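Local coordinates for arginase (PDB 2EF5), which catalyses the hydrolysis of L-arginine to L-ornithine and urea, using two manganese ions in each subunit, at the interface of chains A and B. Residues are numbered along the deposited sequence; one frame, centred on the assembly and turned at random. Chains: chain A/B, Arginase.

The interface of chains A and B. Residues chain A 110; chain B 158-161, 181.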
ATOM      1  N   ARG A 110       7.601  15.664  19.108  1.00 39.66           N
ATOM      2  CA  ARG A 110       6.919  16.320  18.007  1.00 36.65           C
ATOM      3  C   ARG A 110       6.913  15.606  16.637  1.00 31.75           C
ATOM      4  O   ARG A 110       7.731  14.734  16.377  1.00 29.74           O
ATOM      5  CB  ARG A 110       7.469  17.753  17.878  1.00 41.19           C
ATOM      6  CG  ARG A 110       6.455  18.688  17.372  1.00 49.45           C
ATOM      7  CD  ARG A 110       5.112  17.845  17.214  1.00 54.17           C
ATOM      8  NE  ARG A 110       4.065  18.146  18.188  1.00 57.44           N
ATOM      9  CZ  ARG A 110       3.821  19.351  18.655  1.00 59.79           C
ATOM     10  NH1 ARG A 110       4.617  20.365  18.332  1.00 59.35           N
ATOM     11  NH2 ARG A 110       2.732  19.552  19.371  1.00 61.78           N
TER
ATOM     12  N   ASP B 158       3.777  23.191  14.513  1.00 23.58           N
ATOM     13  CA  ASP B 158       3.570  21.964  15.209  1.00 23.65           C
ATOM     14  C   ASP B 158       2.630  22.147  16.391  1.00 22.06           C
ATOM     15  O   ASP B 158       2.668  23.156  17.094  1.00 21.17           O
ATOM     16  CB  ASP B 158       4.902  21.384  15.621  1.00 23.84           C
ATOM     17  CG  ASP B 158       4.837  19.927  15.750  1.00 30.80           C
ATOM     18  OD1 ASP B 158       3.946  19.483  16.495  1.00 30.66           O
ATOM     19  OD2 ASP B 158       5.633  19.204  15.098  1.00 35.61           O
ATOM     20  N   PRO B 159       1.748  21.170  16.608  1.00 22.24           N
ATOM     21  CA  PRO B 159       0.815  21.314  17.728  1.00 22.20           C
ATOM     22  C   PRO B 159       1.314  21.711  19.130  1.00 23.05           C
ATOM     23  O   PRO B 159       0.634  22.396  19.874  1.00 21.87           O
ATOM     24  CB  PRO B 159       0.074  19.975  17.718  1.00 22.89           C
ATOM     25  CG  PRO B 159       0.085  19.600  16.242  1.00 24.77           C
ATOM     26  CD  PRO B 159       1.487  19.932  15.846  1.00 21.78           C
ATOM     27  N   LYS B 160       2.531  21.308  19.472  1.00 21.54           N
ATOM     28  CA  LYS B 160       3.150  21.565  20.782  1.00 23.11           C
ATOM     29  C   LYS B 160       3.750  22.951  20.782  1.00 19.75           C
ATOM     30  O   LYS B 160       4.168  23.437  21.818  1.00 18.05           O
ATOM     31  CB  LYS B 160       4.241  20.509  21.115  1.00 28.94           C
ATOM     32  CG  LYS B 160       3.625  19.117  21.539  1.00 38.23           C
ATOM     33  CD  LYS B 160       4.672  17.986  21.335  1.00 43.62           C
ATOM     34  CE  LYS B 160       4.066  16.549  21.509  1.00 47.01           C
ATOM     35  NZ  LYS B 160       4.976  15.435  22.038  1.00 49.59           N
ATOM     36  N   ASP B 161       3.788  23.588  19.623  1.00 18.28           N
ATOM     37  CA  ASP B 161       4.323  24.948  19.527  1.00 17.41           C
ATOM     38  C   ASP B 161       3.138  25.921  19.401  1.00 18.26           C
ATOM     39  O   ASP B 161       3.292  27.056  18.952  1.00 15.91           O
ATOM     40  CB  ASP B 161       5.248  25.096  18.311  1.00 15.52           C
ATOM     41  CG  ASP B 161       6.482  24.192  18.386  1.00 16.78           C
ATOM     42  OD1 ASP B 161       6.969  23.919  19.509  1.00 17.76           O
ATOM     43  OD2 ASP B 161       6.977  23.760  17.319  1.00 16.72           O
ATOM     44  N   ALA B 181      -4.068  16.086  19.607  1.00 26.08           N
ATOM     45  CA  ALA B 181      -2.906  16.833  19.142  1.00 23.05           C
ATOM     46  C   ALA B 181      -1.998  17.331  20.257  1.00 22.92           C
ATOM     47  O   ALA B 181      -0.855  17.693  20.003  1.00 22.70           O
ATOM     48  CB  ALA B 181      -3.360  18.007  18.282  1.00 22.38           C
TER
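A:Arg110, on an extended stretch of loop, reaches across to the short 3-10 turn of B:Pro159, B:Lys160 and B:Asp161 and to B:Asp158 just ahead of it. The arginine is poorly ordered and modelled through its partners, so both its path and its contacts here are doubtful. As built, the carboxylate of B:Asp158 runs into the arginine stem and guanidinium, with OD1 overlapping CD, NE and CZ; the 14° between the two flat groups describes the model only. Opposite charges, NH1 of A:Arg110 and OD1 of B:Asp158, are placed as if for a salt bridge, but 2.1 Å is too short to be real and the N-H points away; a charge attraction between the two residues is at most plausible. The arginine chain bends at chi2 and chi3, and CD almost eclipses CA (chi2 3°), more likely a fitting artefact than real strain. B:Asp158 turns its CG away from its own backbone N (chi1 -153°), which in the model carries the carboxylate into the arginine. B:Pro159 N lies over one guanidinium face and B:Lys160 CD over the other, both toward the rim, too close on the lysine side to count as packing. On the proline ring, CD stands 3.7 Å from CZ of A:Arg110. The overlap of NH2 with the backbone N and side chain of B:Lys160 is a model clash and carries no bond. At the guanidinium edge, in its plane, the backbone N of B:Asp161 comes within 3.6 Å of NH1. B:Asp161 OD2, 4.3 Å from NH1, may attract the guanidinium, while the side-chain amine NZ of B:Lys160, 4.8 Å from NE, would probably oppose it. The patch lies between two of the six copies in the deposited assembly and may be only a crystal contact. A:Arg110 sits in the loop between helix 99-107 and strand 113-117; the partner turn, 159-161, leads into strand 162-165, with B:Ala181 at the end of helix 172-181 on its margin.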